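Local coordinates for imelysin-like protein (Psychrobacter arcticus, PDB 3PF0) that is of unknown function but belongs to the imelysin-like (peptidase M75) family and is regarded as a putative metalloendopeptidase, at residues A59-V63 and K281-D285; A70-D75 and L196-K201; V115-A120 and I203-W207. All blocks are in the same frame, centred on the assembly; numbering follows the deposited sequence.

Interaction 1 (A59-V63 and K281-D285)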
loop_
_atom_site.group_PDB
_atom_site.type_symbol
_atom_site.label_atom_id
_atom_site.label_comp_id
_atom_site.label_asym_id
_atom_site.label_seq_id
_atom_site.Cartn_x
_atom_site.Cartn_y
_atom_site.Cartn_z
ATOM N N ALA A 59 13.451 7.705 -5.701
ATOM C CA ALA A 59 13.313 6.628 -6.677
ATOM C C ALA A 59 14.164 5.411 -6.281
ATOM O O ALA A 59 13.632 4.309 -6.160
ATOM C CB ALA A 59 13.707 7.125 -8.067
ATOM N N ASN A 60 15.450 5.632 -5.998
ATOM C CA ASN A 60 16.408 4.579 -5.685
ATOM C C ASN A 60 16.267 3.970 -4.292
ATOM O O ASN A 60 16.500 2.768 -4.160
ATOM C CB ASN A 60 17.846 5.100 -5.861
ATOM C CG ASN A 60 18.226 5.343 -7.302
ATOM O OD1 ASN A 60 17.722 4.690 -8.228
ATOM N ND2 ASN A 60 19.157 6.263 -7.526
ATOM N N ASP A 61 15.967 4.776 -3.255
ATOM C CA ASP A 61 15.932 4.270 -1.882
ATOM C C ASP A 61 14.519 3.985 -1.341
ATOM O O ASP A 61 14.412 3.358 -0.284
ATOM C CB ASP A 61 16.666 5.234 -0.936
ATOM C CG ASP A 61 18.132 5.460 -1.308
ATOM O OD1 ASP A 61 18.743 4.549 -1.927
ATOM O OD2 ASP A 61 18.673 6.535 -0.971
HETATM N N MSE A 62 13.450 4.392 -2.049
HETATM C CA MSE A 62 12.112 4.144 -1.511
HETATM C C MSE A 62 11.145 3.500 -2.503
HETATM O O MSE A 62 10.572 2.462 -2.177
HETATM C CB MSE A 62 11.500 5.432 -0.951
HETATM C CG MSE A 62 12.110 5.827 0.383
HETATM SE SE MSE A 62 11.280 7.376 1.165
HETATM C CE MSE A 62 12.723 7.942 2.368
ATOM N N VAL A 63 10.958 4.099 -3.691
ATOM C CA VAL A 63 9.990 3.633 -4.687
ATOM C C VAL A 63 10.391 2.244 -5.240
ATOM O O VAL A 63 9.625 1.282 -5.061
ATOM C CB VAL A 63 9.771 4.674 -5.818
ATOM C CG1 VAL A 63 8.829 4.139 -6.890
ATOM C CG2 VAL A 63 9.257 5.998 -5.256
ATOM N N LYS A 281 8.974 6.919 7.444
ATOM C CA LYS A 281 10.290 6.774 6.802
ATOM C C LYS A 281 10.532 7.937 5.830
ATOM O O LYS A 281 11.647 8.442 5.749
ATOM C CB LYS A 281 10.374 5.428 6.059
ATOM C CG LYS A 281 11.779 4.845 5.983
ATOM C CD LYS A 281 12.036 4.165 4.650
ATOM C CE LYS A 281 13.498 3.840 4.463
ATOM N NZ LYS A 281 13.820 3.547 3.039
ATOM N N ALA A 282 9.471 8.374 5.117
ATOM C CA ALA A 282 9.518 9.482 4.166
ATOM C C ALA A 282 9.598 10.841 4.882
ATOM O O ALA A 282 10.377 11.695 4.456
ATOM C CB ALA A 282 8.297 9.438 3.259
HETATM N N MSE A 283 8.804 11.036 5.966
HETATM C CA MSE A 283 8.728 12.288 6.733
HETATM C C MSE A 283 9.941 12.538 7.635
HETATM O O MSE A 283 10.268 13.703 7.863
HETATM C CB MSE A 283 7.455 12.347 7.598
HETATM C CG MSE A 283 6.151 12.413 6.799
HETATM SE SE MSE A 283 6.195 13.660 5.310
HETATM C CE MSE A 283 4.600 13.077 4.378
ATOM N N THR A 284 10.576 11.472 8.180
ATOM C CA THR A 284 11.738 11.598 9.081
ATOM C C THR A 284 13.062 11.344 8.323
ATOM O O THR A 284 14.126 11.242 8.948
ATOM C CB THR A 284 11.610 10.676 10.315
ATOM O OG1 THR A 284 11.701 9.308 9.908
ATOM C CG2 THR A 284 10.330 10.930 11.126
ATOM N N ASP A 285 12.985 11.264 6.979
ATOM C CA ASP A 285 14.118 11.062 6.087
ATOM C C ASP A 285 15.108 12.232 6.254
ATOM O O ASP A 285 14.699 13.384 6.098
ATOM C CB ASP A 285 13.612 10.931 4.635
ATOM C CG ASP A 285 14.650 10.921 3.523
ATOM O OD1 ASP A 285 15.815 10.533 3.788
ATOM O OD2 ASP A 285 14.284 11.250 2.377
#
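M62, a selenomethionine, buries more surface here than any other residue. Its side chain takes the m, t, t rotamer, and because chi2 and chi3 are both near 180° it runs out as an almost straight rod from A59-V63 to K281-D285. The tip lands on mixed ground: M62 CE lies 3.6 Å from K281 O, 4.0 Å from A282 CA and 3.7 Å from D285 OD2, while M62 SE meets A282 CB at 4.2 Å. A long, unbranched side chain suits a gap where the nearest CA atoms, those of M62 and A282, are 8.2 Å apart, and the small A282 leaves room for it. K281 reaches back the other way. With chi3 and chi4 near 180°, its outer chain is extended and covers the rod, K281 NZ lying 3.9 Å from M62 CG. The ammonium comes within 3.4 Å of D61 O, but at a poor angle for a hydrogen bond. D285 is the N-cap of the following helix, its OD1 making a weak hydrogen bond to V287 N. Its OD2 bonds to H57 NE2, and D61 OD2 takes H57 ND1, so one imidazole joins the two acidic side chains, one from each segment. The wider pi-type turn at 59-63 belongs to helix 48-84; K281-M283 are the last residues of helix 268-283, and T284-D285 lead into helix 286-292. Helix 225-250 touches both segments, through W230 on V63 and L234 on A282 and M283; A59 meets A211 and V63 meets W207, both of helix 183-214.

Interaction 2 (A70-D75 and L196-K201)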
loop_
_atom_site.group_PDB
_atom_site.type_symbol
_atom_site.label_atom_id
_atom_site.label_comp_id
_atom_site.label_asym_id
_atom_site.label_seq_id
_atom_site.Cartn_x
_atom_site.Cartn_y
_atom_site.Cartn_z
ATOM N N ALA A 70 7.733 -6.012 -2.687
ATOM C CA ALA A 70 6.421 -6.594 -2.965
ATOM C C ALA A 70 6.551 -7.780 -3.965
ATOM O O ALA A 70 5.900 -8.815 -3.774
ATOM C CB ALA A 70 5.461 -5.532 -3.496
ATOM N N ALA A 71 7.411 -7.636 -4.994
ATOM C CA ALA A 71 7.658 -8.687 -5.998
ATOM C C ALA A 71 8.324 -9.923 -5.347
ATOM O O ALA A 71 7.920 -11.053 -5.622
ATOM C CB ALA A 71 8.527 -8.149 -7.132
ATOM N N LYS A 72 9.303 -9.687 -4.459
ATOM C CA LYS A 72 10.045 -10.706 -3.701
ATOM C C LYS A 72 9.071 -11.529 -2.811
ATOM O O LYS A 72 9.109 -12.762 -2.831
ATOM C CB LYS A 72 11.121 -9.996 -2.856
ATOM C CG LYS A 72 11.954 -10.852 -1.902
ATOM C CD LYS A 72 12.858 -9.927 -1.085
ATOM C CE LYS A 72 13.573 -10.597 0.061
ATOM N NZ LYS A 72 14.618 -9.711 0.649
ATOM N N GLN A 73 8.178 -10.838 -2.090
ATOM C CA GLN A 73 7.192 -11.451 -1.202
ATOM C C GLN A 73 6.148 -12.267 -1.974
ATOM O O GLN A 73 5.694 -13.292 -1.457
ATOM C CB GLN A 73 6.514 -10.397 -0.313
ATOM C CG GLN A 73 7.452 -9.666 0.660
ATOM C CD GLN A 73 8.542 -10.502 1.298
ATOM O OE1 GLN A 73 8.366 -11.673 1.669
ATOM N NE2 GLN A 73 9.695 -9.895 1.470
ATOM N N SER A 74 5.778 -11.814 -3.198
ATOM C CA SER A 74 4.834 -12.512 -4.070
ATOM C C SER A 74 5.492 -13.791 -4.587
ATOM O O SER A 74 4.842 -14.830 -4.664
ATOM C CB SER A 74 4.395 -11.611 -5.223
ATOM O OG SER A 74 3.261 -12.150 -5.884
ATOM N N ASP A 75 6.805 -13.713 -4.919
ATOM C CA ASP A 75 7.605 -14.867 -5.364
ATOM C C ASP A 75 7.711 -15.898 -4.235
ATOM O O ASP A 75 7.570 -17.092 -4.494
ATOM C CB ASP A 75 9.029 -14.443 -5.786
ATOM C CG ASP A 75 9.146 -13.765 -7.140
ATOM O OD1 ASP A 75 8.112 -13.648 -7.840
ATOM O OD2 ASP A 75 10.261 -13.313 -7.478
ATOM N N LEU A 196 0.452 -12.125 -9.934
ATOM C CA LEU A 196 0.795 -10.974 -9.102
ATOM C C LEU A 196 2.295 -10.667 -9.210
ATOM O O LEU A 196 2.654 -9.520 -9.468
ATOM C CB LEU A 196 0.383 -11.241 -7.652
ATOM C CG LEU A 196 0.454 -10.091 -6.666
ATOM C CD1 LEU A 196 -0.244 -8.871 -7.199
ATOM C CD2 LEU A 196 -0.198 -10.495 -5.368
ATOM N N GLY A 197 3.130 -11.698 -9.094
ATOM C CA GLY A 197 4.583 -11.594 -9.242
ATOM C C GLY A 197 5.012 -10.954 -10.548
ATOM O O GLY A 197 5.828 -10.027 -10.547
ATOM N N THR A 198 4.399 -11.391 -11.663
ATOM C CA THR A 198 4.666 -10.870 -13.011
ATOM C C THR A 198 4.336 -9.368 -13.094
ATOM O O THR A 198 5.126 -8.611 -13.644
ATOM C CB THR A 198 3.870 -11.670 -14.056
ATOM O OG1 THR A 198 4.268 -13.039 -13.990
ATOM C CG2 THR A 198 4.058 -11.139 -15.489
ATOM N N ARG A 199 3.183 -8.946 -12.543
ATOM C CA ARG A 199 2.752 -7.546 -12.579
ATOM C C ARG A 199 3.678 -6.650 -11.755
ATOM O O ARG A 199 4.028 -5.564 -12.208
ATOM C CB ARG A 199 1.300 -7.404 -12.093
ATOM C CG ARG A 199 0.287 -7.933 -13.097
ATOM C CD ARG A 199 -1.135 -7.863 -12.557
ATOM N NE ARG A 199 -2.085 -8.457 -13.502
ATOM C CZ ARG A 199 -2.637 -7.810 -14.524
ATOM N NH1 ARG A 199 -2.359 -6.527 -14.737
ATOM N NH2 ARG A 199 -3.484 -8.431 -15.329
ATOM N N LEU A 200 4.078 -7.112 -10.559
ATOM C CA LEU A 200 4.957 -6.373 -9.652
ATOM C C LEU A 200 6.372 -6.214 -10.210
ATOM O O LEU A 200 6.970 -5.145 -10.045
ATOM C CB LEU A 200 5.005 -7.048 -8.266
ATOM C CG LEU A 200 3.688 -7.039 -7.475
ATOM C CD1 LEU A 200 3.754 -7.972 -6.281
ATOM C CD2 LEU A 200 3.331 -5.657 -7.033
ATOM N N LYS A 201 6.906 -7.260 -10.872
ATOM C CA LYS A 201 8.244 -7.196 -11.466
ATOM C C LYS A 201 8.241 -6.261 -12.659
ATOM O O LYS A 201 9.218 -5.544 -12.871
ATOM C CB LYS A 201 8.748 -8.585 -11.867
ATOM C CG LYS A 201 9.589 -9.225 -10.769
ATOM C CD LYS A 201 9.781 -10.720 -10.984
ATOM C CE LYS A 201 8.831 -11.536 -10.142
ATOM N NZ LYS A 201 8.355 -12.753 -10.855
#
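Two regular helices run here in nearly opposite directions, their short axes 8.6 Å apart at closest approach and at 162° to one another. Such close spacing brings the backbones near: A71 CA lies 5.1 Å from L200 CA, and S74 CA 5.3 Å from G197 CA. Small residues make it possible. A71 CB packs at 3.9 Å against L200 CB, and A70 CB at 4.1 Å from L200 CD1, so the leucine fills the space that the two alanines leave. At G197 the lack of a side chain matters, since a CB there would come tightly against the carboxylate of D75. S74 is slim enough to sit beside it. Its OG is 3.5 Å from L196 CB and bonds to S193 O, one turn earlier in the facing helix, which satisfies the hydroxyl inside a buried interface. At the margin A71 CB meets K201 CG at 3.9 Å, and K201 then folds its end toward D75, NZ lying 3.2 Å from D75 OD1 in a salt bridge whose hydrogen bond is weak. Helix 92-112 adds a further layer, with L105 on L196 and W109 on L200. The whole is an antiparallel helix pair within an all-helical bundle, and the Cys85–Cys186 disulfide covalently joins the chain just past the end of helix 48-84 to the start of helix 183-214.

Interaction 3 (V115-A120 and I203-W207)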
loop_
_atom_site.group_PDB
_atom_site.type_symbol
_atom_site.label_atom_id
_atom_site.label_comp_id
_atom_site.label_asym_id
_atom_site.label_seq_id
_atom_site.Cartn_x
_atom_site.Cartn_y
_atom_site.Cartn_z
ATOM N N VAL A 115 3.074 5.448 -3.604
ATOM C CA VAL A 115 3.107 5.929 -4.989
ATOM C C VAL A 115 1.726 5.606 -5.594
ATOM O O VAL A 115 1.320 4.443 -5.602
ATOM C CB VAL A 115 4.293 5.303 -5.788
ATOM C CG1 VAL A 115 4.234 5.654 -7.272
ATOM C CG2 VAL A 115 5.629 5.732 -5.198
ATOM N N ASN A 116 0.988 6.632 -6.032
ATOM C CA ASN A 116 -0.356 6.470 -6.605
ATOM C C ASN A 116 -0.368 6.861 -8.101
ATOM O O ASN A 116 -1.428 7.092 -8.681
ATOM C CB ASN A 116 -1.372 7.315 -5.806
ATOM C CG ASN A 116 -1.218 8.811 -5.981
ATOM O OD1 ASN A 116 -0.168 9.315 -6.414
ATOM N ND2 ASN A 116 -2.284 9.554 -5.700
ATOM N N PHE A 117 0.814 6.914 -8.721
ATOM C CA PHE A 117 0.963 7.310 -10.115
ATOM C C PHE A 117 1.961 6.413 -10.823
ATOM O O PHE A 117 2.644 5.620 -10.180
ATOM C CB PHE A 117 1.417 8.788 -10.179
ATOM C CG PHE A 117 2.742 9.073 -9.506
ATOM C CD1 PHE A 117 2.810 9.308 -8.136
ATOM C CD2 PHE A 117 3.919 9.142 -10.250
ATOM C CE1 PHE A 117 4.038 9.559 -7.513
ATOM C CE2 PHE A 117 5.145 9.397 -9.627
ATOM C CZ PHE A 117 5.195 9.616 -8.266
ATOM N N GLY A 118 2.049 6.563 -12.137
ATOM C CA GLY A 118 3.010 5.842 -12.959
ATOM C C GLY A 118 2.704 4.397 -13.298
ATOM O O GLY A 118 1.547 4.035 -13.502
ATOM N N PRO A 119 3.766 3.567 -13.429
ATOM C CA PRO A 119 3.597 2.164 -13.857
ATOM C C PRO A 119 2.536 1.343 -13.116
ATOM O O PRO A 119 1.884 0.518 -13.759
ATOM C CB PRO A 119 4.977 1.554 -13.607
ATOM C CG PRO A 119 5.905 2.680 -13.691
ATOM C CD PRO A 119 5.193 3.902 -13.251
ATOM N N ALA A 120 2.366 1.545 -11.789
ATOM C CA ALA A 120 1.378 0.782 -11.019
ATOM C C ALA A 120 -0.071 1.070 -11.486
ATOM O O ALA A 120 -0.938 0.211 -11.330
ATOM C CB ALA A 120 1.523 1.074 -9.532
ATOM N N ILE A 203 6.359 -3.563 -12.946
ATOM C CA ILE A 203 6.305 -2.212 -12.371
ATOM C C ILE A 203 7.705 -1.822 -11.881
ATOM O O ILE A 203 8.153 -0.713 -12.185
ATOM C CB ILE A 203 5.225 -2.092 -11.262
ATOM C CG1 ILE A 203 3.815 -2.237 -11.881
ATOM C CG2 ILE A 203 5.338 -0.756 -10.488
ATOM C CD1 ILE A 203 2.813 -2.723 -10.954
ATOM N N GLU A 204 8.395 -2.742 -11.160
ATOM C CA GLU A 204 9.769 -2.557 -10.684
ATOM C C GLU A 204 10.729 -2.254 -11.867
ATOM O O GLU A 204 11.519 -1.311 -11.775
ATOM C CB GLU A 204 10.248 -3.805 -9.920
ATOM C CG GLU A 204 11.654 -3.672 -9.356
ATOM C CD GLU A 204 12.390 -4.953 -9.016
ATOM O OE1 GLU A 204 11.754 -6.033 -8.983
ATOM O OE2 GLU A 204 13.613 -4.868 -8.762
ATOM N N LYS A 205 10.634 -3.035 -12.969
ATOM C CA LYS A 205 11.478 -2.868 -14.168
ATOM C C LYS A 205 11.220 -1.527 -14.862
ATOM O O LYS A 205 12.161 -0.907 -15.354
ATOM C CB LYS A 205 11.269 -4.014 -15.172
ATOM C CG LYS A 205 12.021 -5.294 -14.822
ATOM C CD LYS A 205 12.100 -6.238 -16.019
ATOM N N ASN A 206 9.947 -1.082 -14.874
ATOM C CA ASN A 206 9.486 0.173 -15.471
ATOM C C ASN A 206 10.061 1.389 -14.725
ATOM O O ASN A 206 10.531 2.326 -15.368
ATOM C CB ASN A 206 7.948 0.212 -15.464
ATOM C CG ASN A 206 7.313 1.131 -16.483
ATOM O OD1 ASN A 206 7.782 2.235 -16.749
ATOM N ND2 ASN A 206 6.145 0.746 -16.976
ATOM N N TRP A 207 10.011 1.372 -13.379
ATOM C CA TRP A 207 10.566 2.424 -12.530
ATOM C C TRP A 207 12.093 2.495 -12.681
ATOM O O TRP A 207 12.625 3.601 -12.747
ATOM C CB TRP A 207 10.175 2.202 -11.062
ATOM C CG TRP A 207 8.970 3.004 -10.668
ATOM C CD1 TRP A 207 7.678 2.570 -10.620
ATOM C CD2 TRP A 207 8.927 4.419 -10.430
ATOM N NE1 TRP A 207 6.836 3.618 -10.330
ATOM C CE2 TRP A 207 7.579 4.763 -10.190
ATOM C CE3 TRP A 207 9.905 5.431 -10.375
ATOM C CZ2 TRP A 207 7.186 6.067 -9.858
ATOM C CZ3 TRP A 207 9.512 6.726 -10.072
ATOM C CH2 TRP A 207 8.167 7.033 -9.810
HETATM O O HOH W 1 4.026 3.294 -9.933
#
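V115, first of the segment, sets its CG1 3.9 Å from W207 CZ2, a branched aliphatic group against the indole. F117 comes next, its CE2 lying 3.8 Å from W207 CH2 near the plane of the indole; the centroids of the F117 ring and the six-membered ring of W207 are 6.0 Å apart, with planes at 69°. G118 has phi 78°, and a CB there would collide with P119 CD, so glycine fits well. P119 is the centre of the contact: its rigid ring wedges between W207, with CD 3.4 Å from W207 NE1, and N206, with CG 3.5 Å from N206 CG, while P119 CB meets I203 CG2 at 3.9 Å. N206 OD1 is hydrogen-bonded to N210 ND2. The small A120 lets I203 CD1 approach its CA to 3.8 Å. A water donates to F117 O (2.7 Å) and accepts from A120 N (3.0 Å) and W207 NE1 (2.9 Å). Loop and helix are thus held by apolar contact, with one water satisfying polar groups of both.

Following the chain, residues 59-63 and 70-75 both lie on helix 48-84. Interaction 2 closes a loop when helix 183-214 returns to 70-75, and interaction 3 closes another when 203-207 of that helix meets the loop at 115-120. These two cross, because their segments alternate, and they touch where A71 CB comes 4.3 Å from E204 OE1. Interaction 1 closes last, at the end of helix 268-283, and encloses both. It adjoins interaction 3 through V63, whose CG1 lies 3.6 Å from W207 CD2 and CG2 3.6 Å from V115 CG2. Helix 48-84 packs on both helix 183-214 and the end of helix 268-283, with the 115-120 loop beside it on helix 183-214.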